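Local coordinates for protein C-type lectin domain family 4, member b1 (Mus musculus, PDB 6LFJ) that binds carbohydrate through a calcium-dependent C-type lectin domain and probably serves as a dendritic-cell membrane receptor in immune regulation, at the interface of chains A and B. Numbering follows the deposited sequence. Chains: chain A/B, C-type lectin domain family 4, member b1.

The three contacts are patches of one interface between two copies of the lectin domain. Contact 3 lies in the middle, with its C-alpha centre about 8 Å from that of contact 1 and about 14 Å from that of contact 2. Contacts 1 and 2 are about 17 Å apart. A:Glu85 and B:Cys121 belong to both contact 1 and contact 3. Helix 28-37 of chain B runs from contact 3 into contact 2. The pairing is not an exact two-fold, and the structure alone does not show whether it forms on the cell.

Contact 1: the interface of chains A and B. Residues chain A 85, 87-88; chain B 27, 121-122.
A:Glu85 and B:Asn122 meet by their side-chain tips where a loop of chain A faces a loop of chain B. The B:Asn122 chain starts with CB, which lies 3.8 Å from A:Glu85 OE1. CG is anti to the backbone N (chi1 -174°), which points the amide toward chain A. The amide carbon CG is 3.4 Å from A:Ser87 OG. On one branch, the carbonyl oxygen OD1 is also 3.4 Å from that hydroxyl. On the other, the amide nitrogen ND2 gives a hydrogen bond of 2.9 Å to A:Glu85 OE1. The bond is nearly straight, 172° at the hydrogen. The acceptor lies in the amide plane, but the donor reaches the carboxylate on its anti side, 26° out of plane. The two flat groups are turned well away from parallel. A:Ser87 OG stands 3.2 Å from ND2, well above the amide plane. Water 2 links these two groups, 2.7 Å from A:Ser87 OG. The second carboxylate oxygen is bridged separately. Water 1 sits 2.8 Å from A:Glu85 OE2 and also binds B:Ser27 OG. Each carboxylate oxygen therefore has a polar partner, which should limit rotation of the group. This small polar patch helps hold together the two lectin domains of the crystal assembly, which may not be the pairing of the receptor on the membrane.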
# COMPACT_ATOMS: atom_id res chain seq x y z
N GLU A 85 3.86 8.74 0.96
CA GLU A 85 3.08 9.99 0.90
C GLU A 85 3.54 10.89 2.04
O GLU A 85 3.16 10.60 3.18
CB GLU A 85 1.60 9.67 1.05
CG GLU A 85 1.09 8.66 0.05
CD GLU A 85 -0.38 8.38 0.29
OE1 GLU A 85 -1.18 9.24 -0.05
OE2 GLU A 85 -0.70 7.34 0.88
N SER A 87 2.61 13.66 3.03
CA SER A 87 1.45 14.32 3.70
C SER A 87 0.81 13.39 4.75
O SER A 87 0.02 13.91 5.55
CB SER A 87 0.43 14.83 2.70
OG SER A 87 -0.27 13.76 2.07
N VAL A 88 1.12 12.09 4.75
CA VAL A 88 0.54 11.10 5.71
C VAL A 88 1.67 10.39 6.46
O VAL A 88 1.71 9.16 6.46
CB VAL A 88 -0.38 10.09 4.99
CG1 VAL A 88 -1.25 9.34 5.98
CG2 VAL A 88 -1.24 10.74 3.93
N SER B 27 -7.03 8.28 -1.58
CA SER B 27 -5.67 8.09 -2.12
C SER B 27 -5.56 6.66 -2.67
O SER B 27 -6.41 5.82 -2.32
CB SER B 27 -4.63 8.31 -1.05
OG SER B 27 -4.67 7.24 -0.12
N CYS B 121 -0.08 9.75 -6.39
CA CYS B 121 -0.65 8.72 -5.49
C CYS B 121 -1.49 9.36 -4.37
O CYS B 121 -2.43 8.71 -3.87
CB CYS B 121 0.48 7.87 -4.94
SG CYS B 121 1.28 6.89 -6.23
N ASN B 122 -1.19 10.61 -4.01
CA ASN B 122 -1.86 11.27 -2.86
C ASN B 122 -3.23 11.83 -3.28
O ASN B 122 -4.04 12.05 -2.38
CB ASN B 122 -1.00 12.36 -2.21
CG ASN B 122 -1.65 12.89 -0.95
OD1 ASN B 122 -1.97 14.07 -0.87
ND2 ASN B 122 -1.91 12.01 0.01
O HOH W 1 -3.23 8.09 1.88
O HOH W 2 -2.91 13.47 2.10

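Contact 2: the interface of chains A and B. Residues chain A 13-15, 50, 133; chain B 33, 36-37.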
# COMPACT_ATOMS: atom_id res chain seq x y z
N GLY A 13 -7.48 -4.09 10.09
CA GLY A 13 -7.76 -3.94 8.66
C GLY A 13 -7.47 -5.23 7.93
O GLY A 13 -7.88 -6.30 8.42
N SER A 14 -6.79 -5.15 6.80
CA SER A 14 -6.49 -6.31 5.94
C SER A 14 -5.22 -7.02 6.43
O SER A 14 -4.82 -7.95 5.73
CB SER A 14 -6.35 -5.89 4.50
OG SER A 14 -5.17 -5.12 4.32
N HIS A 15 -4.62 -6.61 7.55
CA HIS A 15 -3.26 -7.08 7.94
C HIS A 15 -3.24 -7.78 9.30
O HIS A 15 -4.16 -7.62 10.13
CB HIS A 15 -2.27 -5.92 7.90
CG HIS A 15 -2.15 -5.26 6.57
ND1 HIS A 15 -2.73 -4.03 6.29
CD2 HIS A 15 -1.49 -5.63 5.45
CE1 HIS A 15 -2.43 -3.67 5.05
NE2 HIS A 15 -1.66 -4.64 4.51
N GLU A 50 -3.35 3.00 11.12
CA GLU A 50 -2.27 1.99 11.20
C GLU A 50 -1.22 2.44 12.22
O GLU A 50 -0.78 1.59 13.03
CB GLU A 50 -1.68 1.72 9.82
CG GLU A 50 -2.59 0.88 8.94
CD GLU A 50 -2.11 0.77 7.50
OE1 GLU A 50 -0.96 1.14 7.20
OE2 GLU A 50 -2.91 0.32 6.66
N LYS A 133 -3.75 -10.74 5.83
CA LYS A 133 -4.55 -11.79 6.51
C LYS A 133 -4.92 -12.84 5.45
O LYS A 133 -4.66 -12.60 4.26
CB LYS A 133 -5.75 -11.19 7.25
CG LYS A 133 -6.82 -10.58 6.35
CD LYS A 133 -8.10 -10.20 7.04
CE LYS A 133 -9.13 -9.78 6.00
NZ LYS A 133 -10.38 -9.30 6.62
N GLU B 33 -6.29 -0.43 0.42
CA GLU B 33 -6.63 -1.01 1.76
C GLU B 33 -8.14 -1.27 1.85
O GLU B 33 -8.55 -2.29 2.43
CB GLU B 33 -6.16 -0.11 2.90
CG GLU B 33 -6.61 -0.61 4.28
CD GLU B 33 -6.11 -1.99 4.70
OE1 GLU B 33 -5.28 -2.59 3.97
OE2 GLU B 33 -6.54 -2.46 5.76
N SER B 36 -8.79 -4.41 0.01
CA SER B 36 -8.18 -5.56 0.75
C SER B 36 -9.05 -5.93 1.95
O SER B 36 -9.13 -7.13 2.29
CB SER B 36 -6.76 -5.27 1.18
OG SER B 36 -5.98 -4.96 0.05
N ARG B 37 -9.66 -4.95 2.61
CA ARG B 37 -10.57 -5.22 3.75
C ARG B 37 -11.75 -6.07 3.29
O ARG B 37 -12.26 -6.83 4.12
CB ARG B 37 -11.01 -3.92 4.41
CG ARG B 37 -9.92 -3.37 5.31
CD ARG B 37 -10.24 -1.99 5.80
NE ARG B 37 -9.17 -1.43 6.61
CZ ARG B 37 -9.31 -0.32 7.30
NH1 ARG B 37 -10.46 0.33 7.28
NH2 ARG B 37 -8.30 0.14 8.01
O HOH W 3 -5.60 -0.62 7.70
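This polar interface joins two C-type lectin domains, with helix 28-37 of chain B against the turn before strand 15-18 of chain A. It ties one end of the pair together in the deposited assembly, which may not be the biological one. B:Glu33 carries the contact. Its CG is anti to the backbone N (chi1 175°) and the chain bends at chi2, bringing the carboxylate to A:Ser14. Two hydrogen bonds grip it there, both on syn sides. The A:Ser14 hydroxyl OG donates to OE1 of B:Glu33 at 2.6 Å, and the A:Ser14 backbone N donates to OE2 at 2.9 Å. The donors lie 19° and 17° out of the carboxylate plane. OE2 takes a further bond on its anti side from B:Arg37 NE, at 3.0 Å. This salt bridge within the helix probably steadies the carboxylate and offsets its charge. Water 3 lies at the guanidinium edge, in plane. It links B:Arg37 NH2 and B:Glu33 OE2 to A:Glu50 OE2, the last at 3.0 Å. Without direct contact between the two acidic groups, the water and arginine may ease their repulsion. The A:His15 ring lies nearly parallel to the B:Glu33 carboxylate, with CE1 3.2 Å from OE1. Packing is tight beside the serine, where A:Ser14 CB meets B:Ser36 CB at 3.4 Å. A:Gly13 CA lies against the B:Arg37 chain, 3.5 Å from NE.

Contact 3: the interface of chains A and B. Residues chain A 46, 80-83, 85; chain B 28-29, 69, 103, 121.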
# COMPACT_ATOMS: atom_id res chain seq x y z
N HIS A 46 0.63 3.39 6.35
CA HIS A 46 0.02 4.24 5.30
C HIS A 46 -0.97 5.25 5.89
O HIS A 46 -1.25 6.23 5.19
CB HIS A 46 -0.58 3.36 4.19
CG HIS A 46 0.45 2.88 3.23
ND1 HIS A 46 1.35 3.73 2.64
CD2 HIS A 46 0.72 1.64 2.75
CE1 HIS A 46 2.13 3.04 1.82
NE2 HIS A 46 1.77 1.75 1.88
N ASP A 80 7.69 -2.76 0.97
CA ASP A 80 6.80 -3.44 -0.03
C ASP A 80 6.67 -2.57 -1.29
O ASP A 80 5.89 -2.92 -2.17
CB ASP A 80 5.44 -3.80 0.58
CG ASP A 80 4.55 -2.61 0.88
OD1 ASP A 80 5.01 -1.47 0.65
OD2 ASP A 80 3.42 -2.83 1.35
N GLN A 81 7.39 -1.45 -1.35
CA GLN A 81 7.51 -0.55 -2.53
C GLN A 81 6.19 0.18 -2.84
O GLN A 81 6.14 0.85 -3.87
CB GLN A 81 8.00 -1.35 -3.73
CG GLN A 81 9.34 -2.04 -3.47
CD GLN A 81 9.89 -2.54 -4.78
OE1 GLN A 81 9.41 -3.52 -5.34
NE2 GLN A 81 10.89 -1.83 -5.29
N THR A 82 5.19 0.12 -1.95
CA THR A 82 3.94 0.90 -2.08
C THR A 82 4.28 2.37 -1.88
O THR A 82 5.28 2.70 -1.24
CB THR A 82 2.87 0.35 -1.13
OG1 THR A 82 3.34 0.39 0.21
CG2 THR A 82 2.46 -1.06 -1.52
N PRO A 83 3.50 3.30 -2.48
CA PRO A 83 3.83 4.72 -2.48
C PRO A 83 4.03 5.31 -1.08
O PRO A 83 3.24 5.03 -0.20
CB PRO A 83 2.63 5.40 -3.14
CG PRO A 83 2.02 4.31 -4.00
CD PRO A 83 2.28 3.02 -3.26
N GLU A 85 3.86 8.74 0.96
CA GLU A 85 3.08 9.99 0.90
C GLU A 85 3.54 10.89 2.04
O GLU A 85 3.16 10.60 3.18
CB GLU A 85 1.60 9.67 1.05
CG GLU A 85 1.09 8.66 0.05
CD GLU A 85 -0.38 8.38 0.29
OE1 GLU A 85 -1.18 9.24 -0.05
OE2 GLU A 85 -0.70 7.34 0.88
N TRP B 28 -4.53 6.40 -3.46
CA TRP B 28 -4.26 5.04 -3.99
C TRP B 28 -4.06 4.06 -2.83
O TRP B 28 -4.70 2.99 -2.86
CB TRP B 28 -3.06 5.08 -4.93
CG TRP B 28 -2.84 3.81 -5.66
CD1 TRP B 28 -3.32 3.47 -6.89
CD2 TRP B 28 -2.08 2.68 -5.21
NE1 TRP B 28 -2.90 2.22 -7.24
CE2 TRP B 28 -2.14 1.70 -6.23
CE3 TRP B 28 -1.35 2.39 -4.05
CZ2 TRP B 28 -1.49 0.47 -6.13
CZ3 TRP B 28 -0.71 1.18 -3.95
CH2 TRP B 28 -0.78 0.23 -4.97
N ASN B 29 -3.24 4.39 -1.82
CA ASN B 29 -2.99 3.44 -0.70
C ASN B 29 -4.30 3.17 0.05
O ASN B 29 -4.58 2.02 0.34
CB ASN B 29 -1.90 3.94 0.26
CG ASN B 29 -0.50 3.76 -0.29
OD1 ASN B 29 -0.15 2.69 -0.79
ND2 ASN B 29 0.31 4.82 -0.21
N TRP B 69 0.99 0.62 -10.22
CA TRP B 69 1.80 1.73 -9.68
C TRP B 69 3.27 1.51 -10.00
O TRP B 69 3.68 0.37 -10.32
CB TRP B 69 1.50 1.93 -8.18
CG TRP B 69 2.41 1.19 -7.25
CD1 TRP B 69 3.44 1.75 -6.55
CD2 TRP B 69 2.39 -0.20 -6.90
NE1 TRP B 69 4.06 0.80 -5.80
CE2 TRP B 69 3.44 -0.40 -5.99
CE3 TRP B 69 1.61 -1.30 -7.27
CZ2 TRP B 69 3.73 -1.65 -5.44
CZ3 TRP B 69 1.89 -2.54 -6.74
CH2 TRP B 69 2.94 -2.71 -5.82
N CYS B 103 1.03 6.53 -9.56
CA CYS B 103 -0.21 5.72 -9.42
C CYS B 103 -1.08 5.88 -10.67
O CYS B 103 -0.99 6.91 -11.33
CB CYS B 103 -0.97 6.08 -8.16
SG CYS B 103 -0.14 5.44 -6.68
N CYS B 121 -0.08 9.75 -6.39
CA CYS B 121 -0.65 8.72 -5.49
C CYS B 121 -1.49 9.36 -4.37
O CYS B 121 -2.43 8.71 -3.87
CB CYS B 121 0.48 7.87 -4.94
SG CYS B 121 1.28 6.89 -6.23
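Helix 28-37 of chain B and the conserved lectin disulfide B:Cys103-B:Cys121 receive the loop of chain A that carries A:Pro83. The proline ring packs onto the disulfide sulfurs and the B:Trp28 and B:Trp69 indoles. Its CG lies 3.5 Å from B:Cys121 SG, while CD is 3.6 Å from B:Trp28 CZ3. B:Trp69 CD1 also touches CD. The indole N-H of B:Trp69 points at the backbone carbonyl of A:Gln81, with NE1 2.8 Å from O. The oxygen lies in the ring plane, but the donor is above the carbonyl plane. B:Asn29 adds further polar contacts. Its CG is anti to the carbonyl carbon (chi1 -76°), laying the amide over the A:His46 ring. CG lies 3.5 Å from the ring centroid, and the two planes are 22° apart. ND2 donates to A:Pro83 O and A:Glu85 OE2, each at 2.9 Å. The bond to A:Glu85 is nearly straight (176° at the hydrogen), but comes from above the carboxylate plane. At the edge of the imidazole and in its plane, A:Thr82 OG1 bonds to A:His46 NE2 at 2.7 Å. The same hydroxyl donates to A:Asp80, which helps position the imidazole. The site joins apolar packing to directed bonds and forms the middle of this domain pairing.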